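Local coordinates for protein DNA ligase (Archaeoglobus fulgidus, PDB 3GDE) that probably seals nicks in double-stranded DNA during replication, recombination and repair, using ATP and magnesium to join a 3'-hydroxyl to a 5'-phosphate, at residues E17-S21 and T22-T26; D41-D44 and V45-I49; K104-M107 and T108-F112; E122-D125 and E126-S129; G134-K137 and R138-L142. All coordinates share one frame; numbering follows the deposited sequence.

In the fold
All five contacts are local ones in the helical N-terminal region of the ligase, the DNA-binding part of the chain, and they follow one another in sequence. Contact 1 starts helix 22-34 and contact 2 lies in the next helix, 39-49, with centres about 18 Å apart. Contact 3 is at the end of helix 94-108, its centre 24 to 33 Å from the others. Contacts 4 and 5 sit on the successive helices 117-129 and 135-149, about 11 Å apart between centres, and touch through the E126-R138 salt bridge and the packing of L142. Contact 2 reaches helix 117-129 through R118 and R121. Only contacts 4 and 5 touch directly; all lie away from the predicted ATP site.

Contact 1. Residues E17-S21 and T22-T26; sequences EKISS and TLELT
A serine N-cap starts helix 22-34, and I19, two residues before the cap, folds back against its first turn. S21 OG accepts from E24 N at 3.3 Å in a nearly straight bond (171°), while S21 O takes L25 N at 2.9 Å. Serine suits the site because its short hydroxyl, held anti to its own backbone N (chi1 167°), reaches forward to the E24 amide, which the first turn leaves without a helical partner. The I19 side chain crosses that of E24 at about a right angle, CG2 resting 3.6 Å from E24 CB, and the same methyl lies 3.9 Å from L25 CG. One water spans the junction, donating to S20 O and hydrogen-bonded to T22 OG1. A turn later T26 OG1 and T26 N grip T22 O from opposite faces of its plane. T22, L25 and T26 pack on I174 of helix 172-182, T22 also reaches V457 and T458 in a loop, and E17 salt-bridges R160 of helix 152-162.

Contact 2. Residues D41-D44 and V45-I49; sequences DLYD and VVLFI
D41 meets V45 through its backbone: V45 N donates to D41 O at 2.9 Å, and V45 CG2 lies against the same oxygen. Its carboxylate turns instead to R118 and to the amide of M4. L42 comes next, side by side with V46 and pointing the same way, L42 CD1 to V46 CG2 at 4.1 Å; these branched aliphatic chains suit a face buried against helix 200-216, where L42 touches K208 and V46 meets L200 and A204. Such i to i+4 pairing, repeated at each residue, is the signature of an alpha helix, here helix 39-49 in the N-terminal domain. Y43 extends its ring with CG anti to the backbone N (chi1 -177°), which brings one face beneath L47: L47 CD1 stands 4.2 Å from the ring centroid, 17° off the normal, a CH-pi contact, while L47 CD2 approaches Y43 CE2 at 3.9 Å. A tyrosine can pack this way and still send its OH to D199. D44 completes the segment. Its CB sits over one face of the F48 ring, 4.2 Å from the centroid, and its carboxylate is turned 6° from the ring plane. F48 N binds D44 O at 2.7 Å. R118 bridges D41 and the buried D44, which suits two aspartates here; R121 pairs with D44 OD1, and these charges probably favour its ionised form.

Contact 3. Residues K104-M107 and T108-F112; sequences KKKM and TTLAF
K106 curls its side chain over the loop that follows, its CE lying 3.2 Å from A111 O and its NZ beside L110, 3.5 Å from both CB and CG. CG leaves anti to the backbone N (chi1 -153°), and bends at each later torsion bring the chain round to cross L110 at about a right angle. The methylenes from CG to CE thus pass the A111 carbonyl, and the amino end lies against the leucine side chain. Lysine suits the place because its long chain can bend round the end of the helix. L110 in turn sets CG 3.4 Å from K106 O. This is the C-terminal end of helix 94-108 in the N-terminal domain: T109 is the first residue to leave helical backbone angles, and the chain runs on as a loop toward helix 117-129. The last helical bonds are T108 N to K104 O at 3.1 Å and T109 N to K105 O at 2.7 Å. T108 OG1 adds a weak bond to K104 O at 3.4 Å, which may be why threonine suits this end, its hydroxyl leaning back on a carbonyl of the preceding turn. The ammonium groups of the first two lysines look to the end of helix 66-77, K104 NZ bonding to S77 O and K105 NZ more weakly to V76 O.

Contact 4. Residues E122-D125 and E126-S129; sequences ETFD and EIAS
The backbone makes regular helical turns, with E126 N, I127 N and A128 N bonded to E122 O, T123 O and F124 O at 3.0, 2.9 and 2.9 Å, before S129 N falls to a weak 3.3 Å bond with D125 O. I127 carries the side-chain contact. With CG1 anti to the carbonyl carbon (chi1 -73°), it leans back over T123, CG1 coming to 3.3 Å from T123 O and CD1 to 4.1 Å from T123 CG2. That same CD1 stands near the plane of the F124 ring, at its edge, 4.5 Å from CD2, a loose approach. Isoleucine and phenylalanine suit these buried places because their apolar side chains face neighbouring helices, while threonine offers a methyl to I127 and turns its hydroxyl to K119 O. Small A128 keeps its CB 3.5 Å from F124 O. S129 suits its place because OG, set between backbone N and carbonyl carbon, donates to E126 O. The D125 and E126 carboxylates turn to other partners: D125 OD1 accepts from Y54 OH, and E126 OE1 forms a salt bridge with R138. This part of helix 117-129 is flanked by two helices: T123, E126 and I127 lie on L142, L143 and L146 of helix 135-149, while F124 packs on L161 and I162 of helix 152-162.

Contact 5. Residues G134-K137 and R138-L142; sequences GSMK and RKIML
I140 packs back on M136 and K137, one turn earlier in helix 135-149. Its CB stands 3.5 Å from K137 O; CG1, anti to the carbonyl carbon (chi1 -66°), passes 3.4 Å from M136 O; and CD1 ends 3.9 Å from M136 CE. The two side chains lie side by side and point the same way, a flexible methionine following the shape of a beta-branched isoleucine, and both also touch L68 of helix 66-77. Beneath them, I140 N donates to M136 O at 3.1 Å. K139 also starts close to the helix, CG 3.3 Å from S135 O, then an extended chain carries NZ to G63 O, so that lysine gives its methylenes to the helix and its amino group to the carbonyl of G63 in a loop. G134 holds the N-cap position at a positive phi (86°), where a CB would press on the preceding carbonyl oxygen, which suits glycine, and its own carbonyl receives R138 N at 3.1 Å. S135 OG turns back to G132 O just ahead of the helix. The chemistry is therefore divided: aliphatic atoms and main-chain bonds hold the turn together, while the polar ends work outward, R138 probably helping to fix this helix against helix 117-129 and K139 tying it to the loop at G63.

Contact 1. Residues E17-S21 and T22-T26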
loop_
_atom_site.group_PDB
_atom_site.type_symbol
_atom_site.label_atom_id
_atom_site.label_comp_id
_atom_site.label_asym_id
_atom_site.label_seq_id
_atom_site.Cartn_x
_atom_site.Cartn_y
_atom_site.Cartn_z
ATOM N N GLU A 17 -10.774 -20.834 -4.338
ATOM C CA GLU A 17 -9.675 -20.974 -5.294
ATOM C C GLU A 17 -10.139 -21.462 -6.667
ATOM O O GLU A 17 -9.579 -21.084 -7.690
ATOM C CB GLU A 17 -8.600 -21.925 -4.756
ATOM C CG GLU A 17 -7.952 -21.454 -3.482
ATOM C CD GLU A 17 -6.485 -21.808 -3.383
ATOM O OE1 GLU A 17 -5.921 -22.358 -4.360
ATOM O OE2 GLU A 17 -5.892 -21.513 -2.316
ATOM N N LYS A 18 -11.169 -22.299 -6.668
ATOM C CA LYS A 18 -11.733 -22.885 -7.877
ATOM C C LYS A 18 -12.564 -21.868 -8.659
ATOM O O LYS A 18 -12.765 -22.011 -9.871
ATOM C CB LYS A 18 -12.564 -24.118 -7.476
ATOM C CG LYS A 18 -13.667 -24.594 -8.432
ATOM C CD LYS A 18 -15.063 -24.134 -7.968
ATOM C CE LYS A 18 -16.167 -25.047 -8.476
ATOM N NZ LYS A 18 -16.112 -26.395 -7.824
ATOM N N ILE A 19 -13.027 -20.836 -7.964
ATOM C CA ILE A 19 -13.980 -19.893 -8.522
ATOM C C ILE A 19 -13.257 -18.714 -9.164
ATOM O O ILE A 19 -12.473 -18.008 -8.511
ATOM C CB ILE A 19 -14.998 -19.437 -7.446
ATOM C CG1 ILE A 19 -15.796 -20.649 -6.938
ATOM C CG2 ILE A 19 -15.942 -18.372 -7.991
ATOM C CD1 ILE A 19 -16.391 -20.474 -5.549
ATOM N N SER A 20 -13.519 -18.508 -10.452
ATOM C CA SER A 20 -12.874 -17.437 -11.185
ATOM C C SER A 20 -13.787 -16.232 -11.400
ATOM O O SER A 20 -13.304 -15.120 -11.610
ATOM C CB SER A 20 -12.280 -17.953 -12.508
ATOM O OG SER A 20 -13.294 -18.262 -13.444
ATOM N N SER A 21 -15.100 -16.443 -11.334
ATOM C CA SER A 21 -16.039 -15.348 -11.514
ATOM C C SER A 21 -16.030 -14.385 -10.332
ATOM O O SER A 21 -16.187 -14.797 -9.184
ATOM C CB SER A 21 -17.457 -15.875 -11.775
ATOM O OG SER A 21 -18.408 -14.831 -11.664
ATOM N N THR A 22 -15.848 -13.103 -10.641
ATOM C CA THR A 22 -15.834 -12.006 -9.669
ATOM C C THR A 22 -17.156 -11.845 -8.915
ATOM O O THR A 22 -17.166 -11.562 -7.708
ATOM C CB THR A 22 -15.448 -10.664 -10.379
ATOM O OG1 THR A 22 -14.037 -10.665 -10.654
ATOM C CG2 THR A 22 -15.810 -9.428 -9.527
ATOM N N LEU A 23 -18.262 -11.996 -9.642
ATOM C CA LEU A 23 -19.610 -11.945 -9.066
ATOM C C LEU A 23 -19.877 -13.140 -8.153
ATOM O O LEU A 23 -20.399 -12.988 -7.058
ATOM C CB LEU A 23 -20.668 -11.847 -10.177
ATOM C CG LEU A 23 -20.826 -10.451 -10.815
ATOM C CD1 LEU A 23 -21.734 -10.506 -12.021
ATOM C CD2 LEU A 23 -21.363 -9.434 -9.819
ATOM N N GLU A 24 -19.481 -14.322 -8.598
ATOM C CA GLU A 24 -19.585 -15.530 -7.788
ATOM C C GLU A 24 -18.776 -15.447 -6.498
ATOM O O GLU A 24 -19.271 -15.839 -5.436
ATOM C CB GLU A 24 -19.157 -16.754 -8.591
ATOM C CG GLU A 24 -20.226 -17.285 -9.517
ATOM C CD GLU A 24 -19.857 -18.649 -10.082
ATOM O OE1 GLU A 24 -20.194 -18.922 -11.265
ATOM O OE2 GLU A 24 -19.216 -19.439 -9.341
ATOM N N LEU A 25 -17.546 -14.941 -6.595
ATOM C CA LEU A 25 -16.700 -14.703 -5.422
ATOM C C LEU A 25 -17.361 -13.739 -4.450
ATOM O O LEU A 25 -17.430 -14.012 -3.249
ATOM C CB LEU A 25 -15.315 -14.175 -5.823
ATOM C CG LEU A 25 -14.342 -15.190 -6.430
ATOM C CD1 LEU A 25 -13.181 -14.465 -7.099
ATOM C CD2 LEU A 25 -13.838 -16.179 -5.386
ATOM N N THR A 26 -17.855 -12.623 -4.982
ATOM C CA THR A 26 -18.591 -11.634 -4.200
ATOM C C THR A 26 -19.767 -12.274 -3.410
ATOM O O THR A 26 -19.934 -12.024 -2.212
ATOM C CB THR A 26 -19.081 -10.473 -5.113
ATOM O OG1 THR A 26 -17.948 -9.823 -5.701
ATOM C CG2 THR A 26 -19.900 -9.443 -4.336
HETATM O O HOH W 1 -12.312 -12.688 -10.699
#

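Contact 2. Residues D41-D44 and V45-I49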
loop_
_atom_site.group_PDB
_atom_site.type_symbol
_atom_site.label_atom_id
_atom_site.label_comp_id
_atom_site.label_asym_id
_atom_site.label_seq_id
_atom_site.Cartn_x
_atom_site.Cartn_y
_atom_site.Cartn_z
ATOM N N ASP A 41 -14.388 -12.214 15.121
ATOM C CA ASP A 41 -14.176 -13.198 14.054
ATOM C C ASP A 41 -14.509 -12.570 12.701
ATOM O O ASP A 41 -13.852 -12.867 11.712
ATOM C CB ASP A 41 -15.019 -14.473 14.238
ATOM C CG ASP A 41 -14.545 -15.346 15.385
ATOM O OD1 ASP A 41 -15.336 -16.201 15.821
ATOM O OD2 ASP A 41 -13.400 -15.203 15.862
ATOM N N LEU A 42 -15.545 -11.726 12.663
ATOM C CA LEU A 42 -15.925 -10.999 11.441
ATOM C C LEU A 42 -14.781 -10.083 10.999
ATOM O O LEU A 42 -14.313 -10.160 9.868
ATOM C CB LEU A 42 -17.223 -10.187 11.632
ATOM C CG LEU A 42 -17.624 -9.278 10.440
ATOM C CD1 LEU A 42 -17.819 -10.071 9.136
ATOM C CD2 LEU A 42 -18.855 -8.414 10.724
ATOM N N TYR A 43 -14.335 -9.241 11.928
ATOM C CA TYR A 43 -13.199 -8.349 11.740
ATOM C C TYR A 43 -11.987 -9.105 11.215
ATOM O O TYR A 43 -11.421 -8.759 10.176
ATOM C CB TYR A 43 -12.861 -7.656 13.064
ATOM C CG TYR A 43 -11.747 -6.647 12.963
ATOM C CD1 TYR A 43 -12.023 -5.295 12.733
ATOM C CD2 TYR A 43 -10.410 -7.041 13.094
ATOM C CE1 TYR A 43 -10.994 -4.358 12.638
ATOM C CE2 TYR A 43 -9.377 -6.119 12.999
ATOM C CZ TYR A 43 -9.674 -4.776 12.767
ATOM O OH TYR A 43 -8.646 -3.862 12.673
ATOM N N ASP A 44 -11.596 -10.151 11.926
ATOM C CA ASP A 44 -10.437 -10.932 11.520
ATOM C C ASP A 44 -10.609 -11.571 10.142
ATOM O O ASP A 44 -9.690 -11.535 9.332
ATOM C CB ASP A 44 -10.106 -11.988 12.574
ATOM C CG ASP A 44 -9.485 -11.395 13.819
ATOM O OD1 ASP A 44 -8.874 -10.304 13.739
ATOM O OD2 ASP A 44 -9.603 -12.029 14.891
ATOM N N VAL A 45 -11.783 -12.127 9.864
ATOM C CA VAL A 45 -12.020 -12.781 8.567
ATOM C C VAL A 45 -11.891 -11.782 7.401
ATOM O O VAL A 45 -11.326 -12.112 6.358
ATOM C CB VAL A 45 -13.392 -13.544 8.548
ATOM C CG1 VAL A 45 -13.832 -13.899 7.127
ATOM C CG2 VAL A 45 -13.298 -14.795 9.374
ATOM N N VAL A 46 -12.404 -10.567 7.591
ATOM C CA VAL A 46 -12.367 -9.556 6.544
ATOM C C VAL A 46 -10.914 -9.149 6.241
ATOM O O VAL A 46 -10.503 -9.103 5.076
ATOM C CB VAL A 46 -13.271 -8.330 6.869
ATOM C CG1 VAL A 46 -13.005 -7.188 5.903
ATOM C CG2 VAL A 46 -14.741 -8.731 6.803
ATOM N N LEU A 47 -10.148 -8.878 7.296
ATOM C CA LEU A 47 -8.715 -8.651 7.155
ATOM C C LEU A 47 -8.018 -9.853 6.526
ATOM O O LEU A 47 -7.434 -9.727 5.449
ATOM C CB LEU A 47 -8.077 -8.273 8.495
ATOM C CG LEU A 47 -7.955 -6.765 8.740
ATOM C CD1 LEU A 47 -9.312 -6.111 8.926
ATOM C CD2 LEU A 47 -7.028 -6.451 9.927
ATOM N N PHE A 48 -8.116 -11.013 7.180
ATOM C CA PHE A 48 -7.403 -12.220 6.759
ATOM C C PHE A 48 -7.621 -12.626 5.292
ATOM O O PHE A 48 -6.674 -13.025 4.618
ATOM C CB PHE A 48 -7.699 -13.408 7.690
ATOM C CG PHE A 48 -7.187 -13.228 9.106
ATOM C CD1 PHE A 48 -6.501 -12.077 9.485
ATOM C CD2 PHE A 48 -7.373 -14.227 10.050
ATOM C CE1 PHE A 48 -6.033 -11.918 10.785
ATOM C CE2 PHE A 48 -6.903 -14.083 11.343
ATOM C CZ PHE A 48 -6.242 -12.925 11.721
ATOM N N ILE A 49 -8.849 -12.513 4.789
ATOM C CA ILE A 49 -9.112 -12.899 3.395
ATOM C C ILE A 49 -8.375 -11.998 2.383
ATOM O O ILE A 49 -8.084 -12.427 1.255
ATOM C CB ILE A 49 -10.637 -13.003 3.090
ATOM C CG1 ILE A 49 -10.882 -13.730 1.763
ATOM C CG2 ILE A 49 -11.298 -11.622 3.109
ATOM C CD1 ILE A 49 -12.323 -14.225 1.579
#

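Contact 3. Residues K104-M107 and T108-F112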
loop_
_atom_site.group_PDB
_atom_site.type_symbol
_atom_site.label_atom_id
_atom_site.label_comp_id
_atom_site.label_asym_id
_atom_site.label_seq_id
_atom_site.Cartn_x
_atom_site.Cartn_y
_atom_site.Cartn_z
ATOM N N LYS A 104 1.739 -34.971 6.336
ATOM C CA LYS A 104 2.692 -36.039 6.635
ATOM C C LYS A 104 2.908 -36.219 8.145
ATOM O O LYS A 104 3.002 -37.348 8.627
ATOM C CB LYS A 104 4.012 -35.754 5.901
ATOM C CG LYS A 104 5.295 -36.245 6.576
ATOM C CD LYS A 104 6.415 -35.191 6.453
ATOM C CE LYS A 104 6.452 -34.235 7.659
ATOM N NZ LYS A 104 7.021 -34.881 8.902
ATOM N N LYS A 105 2.959 -35.114 8.882
ATOM C CA LYS A 105 3.260 -35.141 10.315
ATOM C C LYS A 105 2.136 -35.676 11.206
ATOM O O LYS A 105 2.400 -36.381 12.175
ATOM C CB LYS A 105 3.708 -33.760 10.812
ATOM C CG LYS A 105 4.325 -33.773 12.203
ATOM C CD LYS A 105 5.594 -34.622 12.240
ATOM C CE LYS A 105 6.149 -34.718 13.652
ATOM N NZ LYS A 105 7.646 -34.681 13.669
ATOM N N LYS A 106 0.891 -35.332 10.903
ATOM C CA LYS A 106 -0.213 -35.858 11.694
ATOM C C LYS A 106 -0.533 -37.312 11.328
ATOM O O LYS A 106 -1.042 -38.065 12.151
ATOM C CB LYS A 106 -1.463 -34.977 11.609
ATOM C CG LYS A 106 -2.343 -35.102 12.862
ATOM C CD LYS A 106 -3.805 -35.198 12.496
ATOM C CE LYS A 106 -4.496 -36.328 13.254
ATOM N NZ LYS A 106 -4.337 -37.643 12.566
ATOM N N MET A 107 -0.229 -37.698 10.091
ATOM C CA MET A 107 -0.269 -39.099 9.694
ATOM C C MET A 107 0.714 -39.913 10.548
ATOM O O MET A 107 0.403 -41.021 10.984
ATOM C CB MET A 107 0.061 -39.239 8.205
ATOM C CG MET A 107 0.059 -40.669 7.670
ATOM S SD MET A 107 -1.525 -41.526 7.832
ATOM C CE MET A 107 -2.644 -40.486 6.871
ATOM N N THR A 108 1.889 -39.342 10.793
ATOM C CA THR A 108 2.929 -40.010 11.559
ATOM C C THR A 108 2.652 -39.923 13.071
ATOM O O THR A 108 2.778 -40.916 13.791
ATOM C CB THR A 108 4.341 -39.475 11.155
ATOM O OG1 THR A 108 4.718 -40.028 9.880
ATOM C CG2 THR A 108 5.412 -39.834 12.186
ATOM N N THR A 109 2.247 -38.745 13.538
ATOM C CA THR A 109 2.013 -38.518 14.959
ATOM C C THR A 109 0.669 -37.812 15.183
ATOM O O THR A 109 0.608 -36.587 15.320
ATOM C CB THR A 109 3.197 -37.737 15.606
ATOM O OG1 THR A 109 4.445 -38.284 15.157
ATOM C CG2 THR A 109 3.146 -37.835 17.129
ATOM N N LEU A 110 -0.401 -38.606 15.216
ATOM C CA LEU A 110 -1.774 -38.101 15.350
ATOM C C LEU A 110 -2.027 -37.355 16.670
ATOM O O LEU A 110 -1.616 -37.806 17.747
ATOM C CB LEU A 110 -2.793 -39.242 15.205
ATOM C CG LEU A 110 -2.625 -40.300 14.108
ATOM C CD1 LEU A 110 -1.502 -41.278 14.452
ATOM C CD2 LEU A 110 -3.931 -41.058 13.863
ATOM N N ALA A 111 -2.679 -36.199 16.555
ATOM C CA ALA A 111 -3.216 -35.442 17.687
ATOM C C ALA A 111 -4.423 -34.703 17.142
ATOM O O ALA A 111 -4.547 -34.563 15.927
ATOM C CB ALA A 111 -2.195 -34.463 18.206
ATOM N N PHE A 112 -5.336 -34.230 17.984
ATOM C CA PHE A 112 -6.373 -33.427 17.362
ATOM C C PHE A 112 -5.949 -31.979 17.130
ATOM O O PHE A 112 -5.213 -31.382 17.927
ATOM C CB PHE A 112 -7.821 -33.671 17.853
ATOM C CG PHE A 112 -8.162 -33.061 19.167
ATOM C CD1 PHE A 112 -8.669 -33.856 20.182
ATOM C CD2 PHE A 112 -8.049 -31.698 19.380
ATOM C CE1 PHE A 112 -9.026 -33.315 21.401
ATOM C CE2 PHE A 112 -8.396 -31.146 20.601
ATOM C CZ PHE A 112 -8.884 -31.961 21.616
#

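Contact 4. Residues E122-D125 and E126-S129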
loop_
_atom_site.group_PDB
_atom_site.type_symbol
_atom_site.label_atom_id
_atom_site.label_comp_id
_atom_site.label_asym_id
_atom_site.label_seq_id
_atom_site.Cartn_x
_atom_site.Cartn_y
_atom_site.Cartn_z
ATOM N N GLU A 122 -4.341 -13.770 18.608
ATOM C CA GLU A 122 -3.573 -13.562 19.851
ATOM C C GLU A 122 -2.091 -13.856 19.652
ATOM O O GLU A 122 -1.247 -13.077 20.075
ATOM C CB GLU A 122 -4.103 -14.429 21.006
ATOM C CG GLU A 122 -5.612 -14.360 21.243
ATOM C CD GLU A 122 -6.071 -13.184 22.111
ATOM O OE1 GLU A 122 -7.256 -13.218 22.526
ATOM O OE2 GLU A 122 -5.274 -12.239 22.378
ATOM N N THR A 123 -1.795 -14.982 19.006
ATOM C CA THR A 123 -0.426 -15.378 18.675
ATOM C C THR A 123 0.262 -14.342 17.774
ATOM O O THR A 123 1.422 -13.980 18.011
ATOM C CB THR A 123 -0.415 -16.760 17.996
ATOM O OG1 THR A 123 -1.206 -17.663 18.779
ATOM C CG2 THR A 123 1.015 -17.296 17.862
ATOM N N PHE A 124 -0.466 -13.869 16.754
ATOM C CA PHE A 124 -0.003 -12.768 15.878
ATOM C C PHE A 124 0.301 -11.477 16.636
ATOM O O PHE A 124 1.347 -10.858 16.406
ATOM C CB PHE A 124 -1.003 -12.486 14.752
ATOM C CG PHE A 124 -0.953 -13.483 13.615
ATOM C CD1 PHE A 124 -1.864 -13.407 12.572
ATOM C CD2 PHE A 124 -0.009 -14.508 13.597
ATOM C CE1 PHE A 124 -1.821 -14.315 11.506
ATOM C CE2 PHE A 124 0.029 -15.427 12.546
ATOM C CZ PHE A 124 -0.878 -15.323 11.499
ATOM N N ASP A 125 -0.606 -11.068 17.529
ATOM C CA ASP A 125 -0.403 -9.859 18.333
ATOM C C ASP A 125 0.832 -9.963 19.235
ATOM O O ASP A 125 1.573 -8.987 19.378
ATOM C CB ASP A 125 -1.660 -9.495 19.139
ATOM C CG ASP A 125 -2.796 -8.939 18.258
ATOM O OD1 ASP A 125 -2.616 -8.767 17.032
ATOM O OD2 ASP A 125 -3.879 -8.660 18.805
ATOM N N GLU A 126 1.073 -11.144 19.816
ATOM C CA GLU A 126 2.307 -11.366 20.563
ATOM C C GLU A 126 3.553 -11.290 19.671
ATOM O O GLU A 126 4.508 -10.610 20.018
ATOM C CB GLU A 126 2.313 -12.690 21.323
ATOM C CG GLU A 126 3.665 -12.849 22.024
ATOM C CD GLU A 126 3.795 -14.040 22.938
ATOM O OE1 GLU A 126 4.886 -14.151 23.529
ATOM O OE2 GLU A 126 2.849 -14.853 23.060
ATOM N N ILE A 127 3.536 -11.999 18.541
ATOM C CA ILE A 127 4.631 -11.962 17.579
ATOM C C ILE A 127 4.994 -10.533 17.165
ATOM O O ILE A 127 6.166 -10.169 17.195
ATOM C CB ILE A 127 4.344 -12.860 16.331
ATOM C CG1 ILE A 127 4.466 -14.343 16.704
ATOM C CG2 ILE A 127 5.304 -12.534 15.207
ATOM C CD1 ILE A 127 3.831 -15.331 15.694
ATOM N N ALA A 128 3.989 -9.729 16.807
ATOM C CA ALA A 128 4.182 -8.306 16.464
ATOM C C ALA A 128 4.858 -7.442 17.555
ATOM O O ALA A 128 5.573 -6.481 17.243
ATOM C CB ALA A 128 2.861 -7.683 16.031
ATOM N N SER A 129 4.639 -7.777 18.821
ATOM C CA SER A 129 5.200 -7.004 19.940
ATOM C C SER A 129 6.679 -7.307 20.257
ATOM O O SER A 129 7.325 -6.570 21.017
ATOM C CB SER A 129 4.347 -7.194 21.198
ATOM O OG SER A 129 4.362 -8.549 21.614
#

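Contact 5. Residues G134-K137 and R138-L142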
loop_
_atom_site.group_PDB
_atom_site.type_symbol
_atom_site.label_atom_id
_atom_site.label_comp_id
_atom_site.label_asym_id
_atom_site.label_seq_id
_atom_site.Cartn_x
_atom_site.Cartn_y
_atom_site.Cartn_z
ATOM N N GLY A 134 16.868 -12.165 21.113
ATOM C CA GLY A 134 16.114 -13.403 21.258
ATOM C C GLY A 134 14.709 -13.366 20.698
ATOM O O GLY A 134 14.030 -14.386 20.690
ATOM N N SER A 135 14.273 -12.194 20.233
ATOM C CA SER A 135 12.928 -12.017 19.682
ATOM C C SER A 135 12.666 -12.881 18.450
ATOM O O SER A 135 11.613 -13.481 18.349
ATOM C CB SER A 135 12.644 -10.543 19.380
ATOM O OG SER A 135 13.362 -10.093 18.245
ATOM N N MET A 136 13.634 -12.967 17.539
ATOM C CA MET A 136 13.506 -13.803 16.340
ATOM C C MET A 136 13.260 -15.282 16.681
ATOM O O MET A 136 12.413 -15.931 16.062
ATOM C CB MET A 136 14.736 -13.662 15.432
ATOM C CG MET A 136 14.583 -14.335 14.072
ATOM S SD MET A 136 16.137 -14.744 13.225
ATOM C CE MET A 136 16.587 -16.253 14.089
ATOM N N LYS A 137 14.006 -15.807 17.654
ATOM C CA LYS A 137 13.868 -17.208 18.043
ATOM C C LYS A 137 12.530 -17.499 18.743
ATOM O O LYS A 137 11.920 -18.541 18.501
ATOM C CB LYS A 137 15.054 -17.673 18.900
ATOM C CG LYS A 137 16.424 -17.579 18.202
ATOM C CD LYS A 137 16.652 -18.715 17.210
ATOM C CE LYS A 137 18.057 -18.660 16.626
ATOM N NZ LYS A 137 18.479 -19.999 16.098
ATOM N N ARG A 138 12.074 -16.583 19.595
ATOM C CA ARG A 138 10.742 -16.736 20.198
ATOM C C ARG A 138 9.630 -16.713 19.137
ATOM O O ARG A 138 8.694 -17.519 19.193
ATOM C CB ARG A 138 10.468 -15.693 21.286
ATOM C CG ARG A 138 9.066 -15.830 21.833
ATOM C CD ARG A 138 8.711 -14.738 22.793
ATOM N NE ARG A 138 9.041 -15.172 24.127
ATOM C CZ ARG A 138 8.168 -15.501 25.064
ATOM N NH1 ARG A 138 6.860 -15.412 24.854
ATOM N NH2 ARG A 138 8.633 -15.912 26.225
ATOM N N LYS A 139 9.751 -15.806 18.167
ATOM C CA LYS A 139 8.827 -15.780 17.032
ATOM C C LYS A 139 8.748 -17.137 16.348
ATOM O O LYS A 139 7.669 -17.621 16.047
ATOM C CB LYS A 139 9.231 -14.718 16.017
ATOM C CG LYS A 139 8.945 -13.314 16.463
ATOM C CD LYS A 139 9.163 -12.374 15.313
ATOM C CE LYS A 139 9.520 -10.998 15.796
ATOM N NZ LYS A 139 9.611 -10.090 14.631
ATOM N N ILE A 140 9.897 -17.753 16.118
ATOM C CA ILE A 140 9.944 -19.092 15.544
ATOM C C ILE A 140 9.232 -20.098 16.469
ATOM O O ILE A 140 8.472 -20.937 16.001
ATOM C CB ILE A 140 11.405 -19.519 15.217
ATOM C CG1 ILE A 140 11.973 -18.625 14.099
ATOM C CG2 ILE A 140 11.478 -21.002 14.830
ATOM C CD1 ILE A 140 13.526 -18.607 13.991
ATOM N N MET A 141 9.452 -19.989 17.778
ATOM C CA MET A 141 8.794 -20.888 18.727
ATOM C C MET A 141 7.276 -20.717 18.751
ATOM O O MET A 141 6.546 -21.698 18.837
ATOM C CB MET A 141 9.404 -20.744 20.131
ATOM C CG MET A 141 10.858 -21.237 20.225
ATOM S SD MET A 141 11.121 -22.771 19.298
ATOM C CE MET A 141 10.136 -23.891 20.295
ATOM N N LEU A 142 6.807 -19.475 18.645
ATOM C CA LEU A 142 5.371 -19.178 18.568
ATOM C C LEU A 142 4.720 -19.692 17.289
ATOM O O LEU A 142 3.644 -20.278 17.329
ATOM C CB LEU A 142 5.109 -17.681 18.740
ATOM C CG LEU A 142 5.302 -17.133 20.158
ATOM C CD1 LEU A 142 5.316 -15.605 20.147
ATOM C CD2 LEU A 142 4.231 -17.685 21.120
#